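Local coordinates for protein dual function macrocyclase-peptidase POPB (Galerina marginata, PDB 5N4B) that cleaves peptide bonds after proline and joins peptide ends into macrocycles on the biosynthetic route to the amanitin toxins, at residues H303-V308 and I341-D346; Y466-G471 and F554-Q559; I430-F435 and S444-T449. The protein carries 1 engineered substitution. All coordinates share one frame; numbering follows the deposited sequence. Where two conformers were deposited one is given.

Contact 1. Residues H303-V308 and I341-D346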
ATOM      1  N   HIS A 303     -11.492  -8.263 -30.701  1.00 24.18           N
ATOM      2  CA  HIS A 303     -10.747  -7.378 -31.568  1.00 22.57           C
ATOM      3  C   HIS A 303     -10.269  -6.178 -30.743  1.00 23.10           C
ATOM      4  O   HIS A 303     -11.073  -5.348 -30.320  1.00 22.93           O
ATOM      5  CB  HIS A 303     -11.592  -6.951 -32.750  1.00 23.11           C
ATOM      6  CG  HIS A 303     -10.860  -6.067 -33.689  1.00 28.47           C
ATOM      7  ND1 HIS A 303      -9.531  -6.259 -34.005  1.00 37.66           N
ATOM      8  CD2 HIS A 303     -11.253  -4.967 -34.367  1.00 42.41           C
ATOM      9  CE1 HIS A 303      -9.137  -5.312 -34.834  1.00 38.91           C
ATOM     10  NE2 HIS A 303     -10.163  -4.524 -35.083  1.00 42.38           N
ATOM     11  N   TRP A 304      -8.957  -6.071 -30.558  1.00 23.77           N
ATOM     12  CA  TRP A 304      -8.361  -4.938 -29.857  1.00 20.74           C
ATOM     13  C   TRP A 304      -7.934  -3.862 -30.827  1.00 22.33           C
ATOM     14  O   TRP A 304      -7.145  -4.124 -31.744  1.00 23.94           O
ATOM     15  CB  TRP A 304      -7.146  -5.395 -29.073  1.00 21.03           C
ATOM     16  CG  TRP A 304      -7.429  -6.366 -28.040  1.00 22.62           C
ATOM     17  CD1 TRP A 304      -7.088  -7.696 -28.026  1.00 24.33           C
ATOM     18  CD2 TRP A 304      -8.158  -6.132 -26.828  1.00 17.61           C
ATOM     19  NE1 TRP A 304      -7.538  -8.276 -26.899  1.00 26.50           N
ATOM     20  CE2 TRP A 304      -8.202  -7.354 -26.130  1.00 21.30           C
ATOM     21  CE3 TRP A 304      -8.760  -4.997 -26.258  1.00 17.34           C
ATOM     22  CZ2 TRP A 304      -8.809  -7.477 -24.893  1.00 20.46           C
ATOM     23  CZ3 TRP A 304      -9.375  -5.149 -25.000  1.00 19.28           C
ATOM     24  CH2 TRP A 304      -9.396  -6.373 -24.361  1.00 20.03           C
ATOM     25  N   ARG A 305      -8.362  -2.625 -30.550  1.00 20.60           N
ATOM     26  CA  ARG A 305      -7.804  -1.442 -31.165  1.00 18.76           C
ATOM     27  C   ARG A 305      -6.657  -0.941 -30.291  1.00 19.95           C
ATOM     28  O   ARG A 305      -6.857  -0.629 -29.111  1.00 18.65           O
ATOM     29  CB  ARG A 305      -8.857  -0.349 -31.290  1.00 20.98           C
ATOM     30  CG  ARG A 305      -8.369   0.927 -31.947  1.00 22.45           C
ATOM     31  CD  ARG A 305      -9.473   1.896 -32.140  1.00 24.95           C
ATOM     32  NE  ARG A 305      -8.995   3.110 -32.763  1.00 27.54           N
ATOM     33  CZ  ARG A 305      -9.792   4.104 -33.162  1.00 30.79           C
ATOM     34  NH1 ARG A 305     -11.102   4.036 -33.006  1.00 27.18           N
ATOM     35  NH2 ARG A 305      -9.266   5.182 -33.739  1.00 41.05           N
ATOM     36  N   LYS A 306      -5.468  -0.838 -30.867  1.00 18.60           N
ATOM     37  CA  LYS A 306      -4.219  -0.599 -30.128  1.00 17.12           C
ATOM     38  C   LYS A 306      -3.974   0.908 -29.986  1.00 19.38           C
ATOM     39  O   LYS A 306      -3.025   1.481 -30.513  1.00 22.45           O
ATOM     40  CB  LYS A 306      -3.066  -1.343 -30.783  1.00 18.07           C
ATOM     41  CG  LYS A 306      -3.265  -2.859 -30.837  1.00 20.60           C
ATOM     42  CD  LYS A 306      -2.047  -3.553 -31.515  1.00 22.99           C
ATOM     43  CE  LYS A 306      -2.218  -5.059 -31.625  1.00 23.80           C
ATOM     44  NZ  LYS A 306      -1.037  -5.559 -32.434  1.00 30.25           N
ATOM     45  N   VAL A 307      -4.820   1.522 -29.161  1.00 17.64           N
ATOM     46  CA  VAL A 307      -4.875   2.979 -29.063  1.00 18.39           C
ATOM     47  C   VAL A 307      -3.574   3.544 -28.526  1.00 16.73           C
ATOM     48  O   VAL A 307      -3.025   4.508 -29.081  1.00 19.83           O
ATOM     49  CB  VAL A 307      -6.090   3.429 -28.239  1.00 17.86           C
ATOM     50  CG1 VAL A 307      -6.092   4.893 -28.016  1.00 18.88           C
ATOM     51  CG2 VAL A 307      -7.359   3.038 -28.943  1.00 18.39           C
ATOM     52  N   VAL A 308      -3.087   2.999 -27.412  1.00 16.27           N
ATOM     53  CA  VAL A 308      -1.764   3.312 -26.869  1.00 14.10           C
ATOM     54  C   VAL A 308      -0.949   2.036 -26.969  1.00 14.69           C
ATOM     55  O   VAL A 308      -1.235   1.046 -26.280  1.00 16.74           O
ATOM     56  CB  VAL A 308      -1.827   3.825 -25.415  1.00 13.99           C
ATOM     57  CG1 VAL A 308      -0.412   4.027 -24.848  1.00 18.40           C
ATOM     58  CG2 VAL A 308      -2.636   5.126 -25.296  1.00 16.59           C
ATOM     59  N   ILE A 341      -9.858  11.150 -25.845  1.00 17.95           N
ATOM     60  CA  ILE A 341      -9.455  10.477 -27.091  1.00 18.87           C
ATOM     61  C   ILE A 341     -10.766  10.144 -27.784  1.00 22.46           C
ATOM     62  O   ILE A 341     -11.606   9.415 -27.234  1.00 18.77           O
ATOM     63  CB  ILE A 341      -8.587   9.229 -26.850  1.00 22.32           C
ATOM     64  CG1 ILE A 341      -7.260   9.571 -26.130  1.00 20.96           C
ATOM     65  CG2 ILE A 341      -8.282   8.533 -28.198  1.00 22.83           C
ATOM     66  CD1 ILE A 341      -6.302   8.427 -25.871  1.00 24.57           C
ATOM     67  N   ASP A 342     -10.969  10.714 -28.971  1.00 21.42           N
ATOM     68  CA  ASP A 342     -12.188  10.531 -29.742  1.00 21.42           C
ATOM     69  C   ASP A 342     -11.988   9.366 -30.717  1.00 25.29           C
ATOM     70  O   ASP A 342     -11.204   9.458 -31.671  1.00 27.86           O
ATOM     71  CB  ASP A 342     -12.534  11.832 -30.469  1.00 27.50           C
ATOM     72  CG  ASP A 342     -13.835  11.776 -31.165  1.00 36.29           C
ATOM     73  OD1 ASP A 342     -14.323  10.670 -31.469  1.00 30.15           O
ATOM     74  OD2 ASP A 342     -14.437  12.849 -31.388  1.00 41.18           O
ATOM     75  N   LEU A 343     -12.609   8.240 -30.413  1.00 19.31           N
ATOM     76  CA  LEU A 343     -12.435   7.025 -31.190  1.00 21.05           C
ATOM     77  C   LEU A 343     -13.306   6.985 -32.429  1.00 26.42           C
ATOM     78  O   LEU A 343     -13.243   5.994 -33.165  1.00 24.57           O
ATOM     79  CB  LEU A 343     -12.752   5.830 -30.281  1.00 21.06           C
ATOM     80  CG  LEU A 343     -11.817   5.652 -29.072  1.00 20.94           C
ATOM     81  CD1 LEU A 343     -12.246   4.429 -28.250  1.00 25.39           C
ATOM     82  CD2 LEU A 343     -10.383   5.532 -29.497  1.00 23.50           C
ATOM     83  N   SER A 344     -14.155   7.985 -32.672  1.00 23.71           N
ATOM     84  CA  SER A 344     -14.911   7.970 -33.927  1.00 24.45           C
ATOM     85  C   SER A 344     -14.038   8.244 -35.131  1.00 35.12           C
ATOM     86  O   SER A 344     -14.518   8.064 -36.248  1.00 41.65           O
ATOM     87  CB  SER A 344     -16.073   8.967 -33.858  1.00 30.13           C
ATOM     88  OG  SER A 344     -15.568  10.277 -33.884  1.00 38.52           O
ATOM     89  N   LYS A 345     -12.798   8.679 -34.932  1.00 37.50           N
ATOM     90  CA  LYS A 345     -11.835   8.979 -35.975  1.00 51.14           C
ATOM     91  C   LYS A 345     -10.887   7.797 -36.173  1.00 50.33           C
ATOM     92  O   LYS A 345     -10.545   7.102 -35.221  1.00 35.01           O
ATOM     93  CB  LYS A 345     -10.972  10.168 -35.536  1.00 55.48           C
ATOM     94  CG  LYS A 345     -11.655  11.293 -34.749  1.00 57.83           C
ATOM     95  CD  LYS A 345     -12.636  12.040 -35.596  1.00 64.01           C
ATOM     96  CE  LYS A 345     -13.529  12.927 -34.756  1.00 69.44           C
ATOM     97  NZ  LYS A 345     -14.162  13.980 -35.599  1.00 73.93           N
ATOM     98  N   ASP A 346     -10.412   7.595 -37.404  1.00 57.00           N
ATOM     99  CA  ASP A 346      -9.448   6.514 -37.629  1.00 54.37           C
ATOM    100  C   ASP A 346      -8.137   6.814 -36.930  1.00 44.42           C
ATOM    101  O   ASP A 346      -7.537   5.937 -36.291  1.00 42.68           O
ATOM    102  CB  ASP A 346      -9.178   6.331 -39.119  1.00 67.22           C
ATOM    103  CG  ASP A 346     -10.236   5.509 -39.797  1.00 80.12           C
ATOM    104  OD1 ASP A 346     -11.302   6.081 -40.132  1.00 83.29           O
ATOM    105  OD2 ASP A 346     -10.002   4.290 -39.977  1.00 84.39           O
TER
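Arg-305 reaches across from its strand as a fully extended rod, CG anti to the backbone N (chi1 -179°) and every later torsion also near 180°, so that its flat guanidinium arrives end-on at the turn formed by Asp-342 to Lys-345. There it works as a two-pronged donor. Arg-305 NH1 gives a hydrogen bond of 2.9 Å to Leu-343 O, which it meets in the carbonyl plane on a lone pair, while Arg-305 NH2 binds Lys-345 O at 2.7 Å, nearly along the C=O axis. Both oxygens lie close to the guanidinium plane, and together they fix its rotation. Leu-343 slides past in the opposite direction and lays CD2 over one face of the group, off toward the rim and 3.9 Å from Arg-305 NH1.

The same methyl serves a second partner, for Val-307 crosses Leu-343 at about a right angle and sets CG2 4.0 Å from Leu-343 CD2. The other branch of Val-307, CG1, meets Ile-341 CD1 tip to tip at 4.1 Å. The type I turn is itself braced by an Asx turn: Asp-342 OD1 accepts from Ser-344 N through its anti lone pair and from Ser-344 OG above the carboxylate plane.

The contact lies at the surface of the beta-propeller and joins two successive blades. Arg-305 lies on the outermost strand 305-308 of one four-stranded sheet, paired with strand 287-292, and Val-307 sits where that strand turns a corner. Ile-341 lies near the end of strand 337-342 of the next, between strands 324-329 and 349-352.

Contact 2. Residues Y466-G471 and F554-Q559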
ATOM      1  N   TYR A 466      12.822  21.832   4.342  1.00 11.65           N
ATOM      2  CA  TYR A 466      14.266  21.721   4.589  1.00 13.89           C
ATOM      3  C   TYR A 466      14.978  21.560   3.253  1.00 14.94           C
ATOM      4  O   TYR A 466      14.371  21.353   2.217  1.00 16.57           O
ATOM      5  CB  TYR A 466      14.608  20.566   5.554  1.00 12.77           C
ATOM      6  CG  TYR A 466      14.363  19.188   4.988  1.00 12.88           C
ATOM      7  CD1 TYR A 466      13.105  18.602   5.007  1.00 11.41           C
ATOM      8  CD2 TYR A 466      15.401  18.452   4.452  1.00 11.91           C
ATOM      9  CE1 TYR A 466      12.899  17.336   4.492  1.00 12.85           C
ATOM     10  CE2 TYR A 466      15.189  17.200   3.944  1.00 11.28           C
ATOM     11  CZ  TYR A 466      13.952  16.642   3.973  1.00 12.52           C
ATOM     12  OH  TYR A 466      13.770  15.371   3.460  1.00 13.33           O
ATOM     13  N   GLU A 467      16.294  21.618   3.285  1.00 16.28           N
ATOM     14  CA  GLU A 467      17.114  21.576   2.077  1.00 18.89           C
ATOM     15  C   GLU A 467      17.940  20.303   2.071  1.00 15.74           C
ATOM     16  O   GLU A 467      18.561  19.949   3.083  1.00 17.23           O
ATOM     17  CB  GLU A 467      18.060  22.786   2.041  1.00 21.23           C
ATOM     18  CG  GLU A 467      18.808  22.960   0.767  1.00 28.04           C
ATOM     19  CD  GLU A 467      19.623  24.246   0.764  1.00 38.06           C
ATOM     20  OE1 GLU A 467      19.095  25.268   1.248  1.00 43.75           O
ATOM     21  OE2 GLU A 467      20.762  24.235   0.249  1.00 39.69           O
ATOM     22  N   SER A 468      17.921  19.606   0.956  1.00 15.52           N
ATOM     23  CA  SER A 468      18.734  18.424   0.790  1.00 14.73           C
ATOM     24  C   SER A 468      20.137  18.825   0.361  1.00 19.68           C
ATOM     25  O   SER A 468      20.401  19.990   0.067  1.00 20.08           O
ATOM     26  CB  SER A 468      18.092  17.448  -0.206  1.00 15.87           C
ATOM     27  OG  SER A 468      18.709  16.166  -0.096  1.00 17.74           O
ATOM     28  N   LYS A 469      21.022  17.830   0.323  1.00 18.17           N
ATOM     29  CA  LYS A 469      22.421  18.034  -0.083  1.00 21.47           C
ATOM     30  C   LYS A 469      22.571  18.883  -1.336  1.00 23.52           C
ATOM     31  O   LYS A 469      23.405  19.803  -1.373  1.00 25.24           O
ATOM     32  CB  LYS A 469      23.024  16.635  -0.301  1.00 23.33           C
ATOM     33  CG  LYS A 469      24.467  16.648  -0.660  1.00 28.52           C
ATOM     34  CD  LYS A 469      25.007  15.234  -0.795  1.00 32.24           C
ATOM     35  CE  LYS A 469      26.347  15.217  -1.502  1.00 38.96           C
ATOM     36  NZ  LYS A 469      26.860  13.837  -1.509  1.00 35.93           N
ATOM     37  N   ASP A 470      21.796  18.595  -2.375  1.00 19.59           N
ATOM     38  CA  ASP A 470      21.911  19.240  -3.658  1.00 18.66           C
ATOM     39  C   ASP A 470      21.145  20.547  -3.742  1.00 23.61           C
ATOM     40  O   ASP A 470      21.115  21.161  -4.813  1.00 24.26           O
ATOM     41  CB  ASP A 470      21.543  18.278  -4.790  1.00 22.72           C
ATOM     42  CG  ASP A 470      20.035  17.974  -4.892  1.00 20.37           C
ATOM     43  OD1 ASP A 470      19.252  18.574  -4.119  1.00 21.28           O
ATOM     44  OD2 ASP A 470      19.639  17.180  -5.782  1.00 21.87           O
ATOM     45  N   GLY A 471      20.533  20.991  -2.655  1.00 19.72           N
ATOM     46  CA  GLY A 471      19.842  22.254  -2.644  1.00 20.77           C
ATOM     47  C   GLY A 471      18.336  22.159  -2.817  1.00 20.05           C
ATOM     48  O   GLY A 471      17.637  23.152  -2.593  1.00 22.27           O
ATOM     49  N   PHE A 554      16.397  11.778   3.036  1.00 10.62           N
ATOM     50  CA  PHE A 554      15.953  11.238   4.319  1.00  9.76           C
ATOM     51  C   PHE A 554      16.950  11.557   5.428  1.00 10.52           C
ATOM     52  O   PHE A 554      16.561  11.947   6.543  1.00 10.44           O
ATOM     53  CB  PHE A 554      15.738   9.729   4.191  1.00  9.89           C
ATOM     54  CG  PHE A 554      14.840   9.120   5.242  1.00  9.40           C
ATOM     55  CD1 PHE A 554      13.519   9.477   5.360  1.00  9.24           C
ATOM     56  CD2 PHE A 554      15.307   8.078   6.013  1.00 10.44           C
ATOM     57  CE1 PHE A 554      12.685   8.872   6.291  1.00 10.18           C
ATOM     58  CE2 PHE A 554      14.497   7.473   6.955  1.00  9.25           C
ATOM     59  CZ  PHE A 554      13.205   7.873   7.103  1.00  9.60           C
ATOM     60  N   ILE A 555      18.237  11.439   5.128  1.00 10.30           N
ATOM     61  CA  ILE A 555      19.257  11.800   6.098  1.00 11.68           C
ATOM     62  C   ILE A 555      19.237  13.302   6.416  1.00 10.10           C
ATOM     63  O   ILE A 555      19.305  13.720   7.582  1.00 12.49           O
ATOM     64  CB  ILE A 555      20.626  11.317   5.598  1.00 13.06           C
ATOM     65  CG1 ILE A 555      20.674   9.795   5.610  1.00 13.28           C
ATOM     66  CG2 ILE A 555      21.725  11.943   6.456  1.00 14.59           C
ATOM     67  CD1 ILE A 555      21.818   9.230   4.770  1.00 15.59           C
ATOM     68  N   ALA A 556      19.080  14.138   5.384  1.00 12.11           N
ATOM     69  CA  ALA A 556      18.977  15.576   5.623  1.00 12.10           C
ATOM     70  C   ALA A 556      17.778  15.940   6.501  1.00 12.25           C
ATOM     71  O   ALA A 556      17.831  16.899   7.302  1.00 14.29           O
ATOM     72  CB  ALA A 556      18.967  16.338   4.303  1.00 13.11           C
ATOM     73  N   ALA A 557      16.667  15.215   6.370  1.00 10.52           N
ATOM     74  CA  ALA A 557      15.515  15.495   7.215  1.00 10.60           C
ATOM     75  C   ALA A 557      15.866  15.280   8.684  1.00 10.02           C
ATOM     76  O   ALA A 557      15.516  16.092   9.544  1.00 11.93           O
ATOM     77  CB  ALA A 557      14.352  14.603   6.791  1.00 12.08           C
ATOM     78  N   ALA A 558      16.558  14.191   8.986  1.00 11.79           N
ATOM     79  CA  ALA A 558      16.914  13.886  10.372  1.00 11.53           C
ATOM     80  C   ALA A 558      17.902  14.903  10.909  1.00 14.57           C
ATOM     81  O   ALA A 558      17.794  15.319  12.068  1.00 14.57           O
ATOM     82  CB  ALA A 558      17.486  12.466  10.450  1.00 13.20           C
ATOM     83  N   GLN A 559      18.833  15.341  10.066  1.00 12.72           N
ATOM     84  CA  GLN A 559      19.791  16.352  10.481  1.00 14.09           C
ATOM     85  C   GLN A 559      19.080  17.670  10.763  1.00 13.51           C
ATOM     86  O   GLN A 559      19.400  18.360  11.733  1.00 16.65           O
ATOM     87  CB  GLN A 559      20.866  16.507   9.387  1.00 15.09           C
ATOM     88  CG  GLN A 559      21.717  15.251   9.257  1.00 15.52           C
ATOM     89  CD  GLN A 559      22.668  15.279   8.099  1.00 18.22           C
ATOM     90  OE1 GLN A 559      22.342  15.720   6.991  1.00 20.39           O
ATOM     91  NE2 GLN A 559      23.857  14.763   8.333  1.00 22.10           N
TER
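Dispersion and CH-pi contacts carry this meeting of strand 459-467 with helix 548-563, and the Tyr-466 ring is at its centre. The ring lies against the helix backbone with one face over Ala-557 CA, a CH-pi contact in which Ala-557 CA stands 3.9 Å from the ring centroid and 20° off the ring normal. Tyr-466 takes the crowded first torsion, CG between the backbone N and the carbonyl carbon (chi1 68°), which turns the ring to the helix. Its outer end then runs along Ala-557, whose CB sits 3.5 Å from Tyr-466 CZ and as near to the hydroxyl oxygen. On the CE2 side the ring comes close to the peptide that links the two alanines, with Tyr-466 CE2 3.5 Å from Ala-557 N.

Ala-556 supplies the other apolar contact. Its CB points into the angle between the ring and the chain leaving the strand, 3.9 Å from Tyr-466 CE2, 3.8 Å from Glu-467 O and 4.1 Å from Ser-468 CA.

Polar links are made one residue before the helical segment. Asp-553 receives both of them: its backbone O is hydrogen-bonded to Tyr-466 OH, and its OD1 to Ser-468 OG. A type I turn from Ser-468 to Gly-471 is closed by a 2.9 Å hydrogen bond from Gly-471 N to Ser-468 O, and Asp-470 makes a salt bridge to Arg-529.

Two short methyl side chains thus let the edge strand of the alpha/beta-hydrolase sheet approach the helix closely enough for an aromatic face to rest on backbone atoms. The buried ring gains apolar cover along its length, while its hydroxyl is satisfied at the tip by Asp-553.

Contact 3. Residues I430-F435 and S444-T449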
ATOM      1  N   ILE A 430     -16.662  10.651   6.595  1.00 11.80           N
ATOM      2  CA  ILE A 430     -17.310  10.306   5.334  1.00 10.16           C
ATOM      3  C   ILE A 430     -18.267  11.437   5.023  1.00 11.29           C
ATOM      4  O   ILE A 430     -19.204  11.689   5.790  1.00 12.35           O
ATOM      5  CB  ILE A 430     -18.049   8.958   5.411  1.00 12.18           C
ATOM      6  CG1 ILE A 430     -17.090   7.814   5.813  1.00 13.05           C
ATOM      7  CG2 ILE A 430     -18.747   8.685   4.091  1.00 12.07           C
ATOM      8  CD1 ILE A 430     -17.699   6.644   6.416  1.00 17.74           C
ATOM      9  N   ALA A 431     -18.005  12.151   3.922  1.00 11.31           N
ATOM     10  CA  ALA A 431     -18.855  13.238   3.460  1.00 11.49           C
ATOM     11  C   ALA A 431     -19.662  12.773   2.268  1.00 12.67           C
ATOM     12  O   ALA A 431     -19.263  11.869   1.535  1.00 13.50           O
ATOM     13  CB  ALA A 431     -18.020  14.444   3.060  1.00 12.33           C
ATOM     14  N   ARG A 432     -20.842  13.387   2.110  1.00 14.24           N
ATOM     15  CA  ARG A 432     -21.790  13.054   1.052  1.00 14.00           C
ATOM     16  C   ARG A 432     -22.120  14.308   0.270  1.00 14.20           C
ATOM     17  O   ARG A 432     -22.403  15.350   0.859  1.00 15.14           O
ATOM     18  CB  ARG A 432     -23.068  12.459   1.626  1.00 15.70           C
ATOM     19  CG  ARG A 432     -24.107  12.041   0.582  1.00 17.48           C
ATOM     20  CD  ARG A 432     -25.259  11.195   1.188  1.00 18.79           C
ATOM     21  NE  ARG A 432     -25.983  12.006   2.146  1.00 18.51           N
ATOM     22  CZ  ARG A 432     -27.178  12.558   1.940  1.00 25.03           C
ATOM     23  NH1 ARG A 432     -27.880  12.341   0.829  1.00 23.70           N
ATOM     24  NH2 ARG A 432     -27.684  13.315   2.901  1.00 24.65           N
ATOM     25  N   TYR A 433     -22.187  14.156  -1.042  1.00 13.36           N
ATOM     26  CA  TYR A 433     -22.664  15.194  -1.942  1.00 12.55           C
ATOM     27  C   TYR A 433     -23.897  14.638  -2.640  1.00 15.16           C
ATOM     28  O   TYR A 433     -23.814  13.611  -3.329  1.00 15.31           O
ATOM     29  CB  TYR A 433     -21.602  15.604  -2.948  1.00 14.05           C
ATOM     30  CG  TYR A 433     -21.980  16.829  -3.768  1.00 16.84           C
ATOM     31  CD1 TYR A 433     -22.784  16.712  -4.885  1.00 17.33           C
ATOM     32  CD2 TYR A 433     -21.550  18.090  -3.400  1.00 15.54           C
ATOM     33  CE1 TYR A 433     -23.168  17.809  -5.629  1.00 19.68           C
ATOM     34  CE2 TYR A 433     -21.932  19.220  -4.157  1.00 16.97           C
ATOM     35  CZ  TYR A 433     -22.716  19.053  -5.254  1.00 19.12           C
ATOM     36  OH  TYR A 433     -23.085  20.152  -5.981  1.00 21.61           O
ATOM     37  N   ASP A 434     -25.038  15.331  -2.480  1.00 15.91           N
ATOM     38  CA  ASP A 434     -26.323  14.873  -3.010  1.00 16.86           C
ATOM     39  C   ASP A 434     -26.804  15.883  -4.041  1.00 19.06           C
ATOM     40  O   ASP A 434     -27.239  16.980  -3.674  1.00 19.24           O
ATOM     41  CB  ASP A 434     -27.308  14.756  -1.852  1.00 17.87           C
ATOM     42  CG  ASP A 434     -28.715  14.375  -2.285  1.00 23.55           C
ATOM     43  OD1 ASP A 434     -28.924  14.101  -3.477  1.00 20.37           O
ATOM     44  OD2 ASP A 434     -29.586  14.344  -1.371  1.00 25.45           O
ATOM     45  N   PHE A 435     -26.752  15.493  -5.334  1.00 18.25           N
ATOM     46  CA  PHE A 435     -27.137  16.408  -6.411  1.00 17.59           C
ATOM     47  C   PHE A 435     -28.631  16.724  -6.375  1.00 23.26           C
ATOM     48  O   PHE A 435     -29.031  17.711  -6.977  1.00 24.18           O
ATOM     49  CB  PHE A 435     -26.802  15.835  -7.780  1.00 19.69           C
ATOM     50  CG  PHE A 435     -25.355  15.920  -8.175  1.00 20.48           C
ATOM     51  CD1 PHE A 435     -24.866  17.012  -8.842  1.00 21.45           C
ATOM     52  CD2 PHE A 435     -24.488  14.896  -7.836  1.00 18.47           C
ATOM     53  CE1 PHE A 435     -23.516  17.075  -9.219  1.00 22.73           C
ATOM     54  CE2 PHE A 435     -23.136  14.949  -8.192  1.00 20.69           C
ATOM     55  CZ  PHE A 435     -22.668  16.045  -8.903  1.00 21.12           C
ATOM     56  N   SER A 444     -22.761  17.337   2.899  1.00 15.76           N
ATOM     57  CA  SER A 444     -23.004  17.059   4.306  1.00 15.85           C
ATOM     58  C   SER A 444     -21.997  16.035   4.814  1.00 15.60           C
ATOM     59  O   SER A 444     -21.315  15.368   4.045  1.00 15.57           O
ATOM     60  CB  SER A 444     -24.413  16.516   4.541  1.00 18.69           C
ATOM     61  OG  SER A 444     -24.630  15.249   3.966  1.00 20.42           O
ATOM     62  N   ILE A 445     -21.950  15.883   6.133  1.00 15.56           N
ATOM     63  CA  ILE A 445     -21.132  14.870   6.771  1.00 14.93           C
ATOM     64  C   ILE A 445     -22.052  13.710   7.112  1.00 15.81           C
ATOM     65  O   ILE A 445     -23.040  13.858   7.854  1.00 17.33           O
ATOM     66  CB  ILE A 445     -20.426  15.420   8.008  1.00 14.83           C
ATOM     67  CG1 ILE A 445     -19.532  16.583   7.663  1.00 17.70           C
ATOM     68  CG2 ILE A 445     -19.634  14.294   8.624  1.00 16.08           C
ATOM     69  CD1 ILE A 445     -18.546  16.343   6.566  1.00 20.19           C
ATOM     70  N   LEU A 446     -21.760  12.540   6.543  1.00 13.31           N
ATOM     71  CA  LEU A 446     -22.522  11.331   6.815  1.00 13.07           C
ATOM     72  C   LEU A 446     -22.132  10.714   8.144  1.00 14.80           C
ATOM     73  O   LEU A 446     -22.989  10.365   8.943  1.00 16.13           O
ATOM     74  CB  LEU A 446     -22.291  10.319   5.697  1.00 13.73           C
ATOM     75  CG  LEU A 446     -23.105   9.035   5.845  1.00 14.79           C
ATOM     76  CD1 LEU A 446     -24.593   9.219   5.381  1.00 18.05           C
ATOM     77  CD2 LEU A 446     -22.475   7.861   5.088  1.00 17.62           C
ATOM     78  N   ARG A 447     -20.834  10.533   8.380  1.00 13.80           N
ATOM     79  CA  ARG A 447     -20.344   9.907   9.594  1.00 13.33           C
ATOM     80  C   ARG A 447     -18.976  10.473   9.911  1.00 14.07           C
ATOM     81  O   ARG A 447     -18.207  10.799   9.005  1.00 13.49           O
ATOM     82  CB  ARG A 447     -20.117   8.380   9.444  1.00 16.04           C
ATOM     83  CG  ARG A 447     -21.287   7.630   8.918  1.00 15.96           C
ATOM     84  CD  ARG A 447     -21.075   6.106   9.019  1.00 16.51           C
ATOM     85  NE  ARG A 447     -21.163   5.668  10.390  1.00 15.04           N
ATOM     86  CZ  ARG A 447     -21.294   4.408  10.760  1.00 13.72           C
ATOM     87  NH1 ARG A 447     -21.304   3.443   9.875  1.00 14.82           N
ATOM     88  NH2 ARG A 447     -21.464   4.114  12.036  1.00 17.58           N
ATOM     89  N   THR A 448     -18.684  10.568  11.214  1.00 12.47           N
ATOM     90  CA  THR A 448     -17.370  10.892  11.728  0.52 10.77           C
ATOM     91  C   THR A 448     -16.919   9.770  12.662  1.00 12.88           C
ATOM     92  O   THR A 448     -17.684   9.361  13.531  1.00 16.16           O
ATOM     93  CB  THR A 448     -17.473  12.199  12.481  0.52 14.52           C
ATOM     94  OG1 THR A 448     -18.067  13.198  11.630  0.52 14.16           O
ATOM     95  CG2 THR A 448     -16.118  12.619  12.964  0.52 13.50           C
ATOM     96  N   THR A 449     -15.694   9.301  12.501  1.00 11.15           N
ATOM     97  CA  THR A 449     -15.149   8.249  13.347  1.00 10.63           C
ATOM     98  C   THR A 449     -14.819   8.840  14.709  1.00 13.60           C
ATOM     99  O   THR A 449     -14.138   9.863  14.795  1.00 15.22           O
ATOM    100  CB  THR A 449     -13.902   7.663  12.677  1.00 10.98           C
ATOM    101  OG1 THR A 449     -14.233   7.164  11.378  1.00 12.31           O
ATOM    102  CG2 THR A 449     -13.354   6.479  13.450  1.00 13.12           C
TER
HETATM  103  O   HOH W   1     -25.335  15.454   1.365  1.00 12.35           O
HETATM  104  O   HOH W   2     -24.892  12.642   4.775  1.00 16.63           O
HETATM  105  O   HOH W   3     -27.457  15.014   5.583  1.00 29.56           O
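Strands 430-434 and 444-448 pair antiparallel, their axes 147° apart in direction, and the register slips by one residue at a classic beta bulge where Leu-446 and Arg-447 both face Ile-430. Ile-430 O consequently takes two donors: Leu-446 N is 2.8 Å from Ile-430 O, and Arg-447 N a longer 3.3 Å from Ile-430 O. Past the bulge regular pairing resumes, with Arg-432 N bonded to Ser-444 O at 2.8 Å and almost straight (172°).

Ala-431 and Ile-445 share one face of the sheet, Ala-431 CB lying 4.0 Å from Ile-445 CD1. On the opposite face Ile-430 and Leu-446 lie side by side, pointing the same way, and Ile-430 CG2 touches Leu-446 CD2 at 3.9 Å. Ile-430 also packs on an apolar side chain of the bound peptide. Next along this face, Arg-432 bends at chi3 (63°) and brings NH1 to Asp-434 OD2 in a 3.4 Å salt bridge. Ser-444 OG is linked to Arg-432 through two waters: one accepts from Arg-432 NE and the other donates to Arg-432 O, both 2.7 Å from Ser-444 OG. Arg-447 leads off to a salt bridge with Asp-125 and a cation-pi contact with Phe-85.

This face is therefore mixed: the apolar patch of Ile-430 and Leu-446 lies against strand 84-90, flanked by paired Arg-447 and by hydrated Arg-432, whose positive charge Asp-434 probably steadies.

How the contacts relate
From the N terminus the three contacts come in series, 1, then 3, then 2; none nests within or crosses another. Contact 1 closes a loop of 32 residues, mostly strand and turn, and ties two successive blades of the propeller. Contact 3 closes the shortest loop, eight residues, within the hairpin that ends the last blade. Strand 459-467 follows in the chain and opens contact 2, whose 82-residue loop returns on helix 548-563 and binds an edge of the catalytic-domain sheet to a helix. Contacts 1 and 3, with centres 39 Å apart, thus mark separate places in the propeller, whereas contact 2 belongs to the hydrolase domain; the three do not touch.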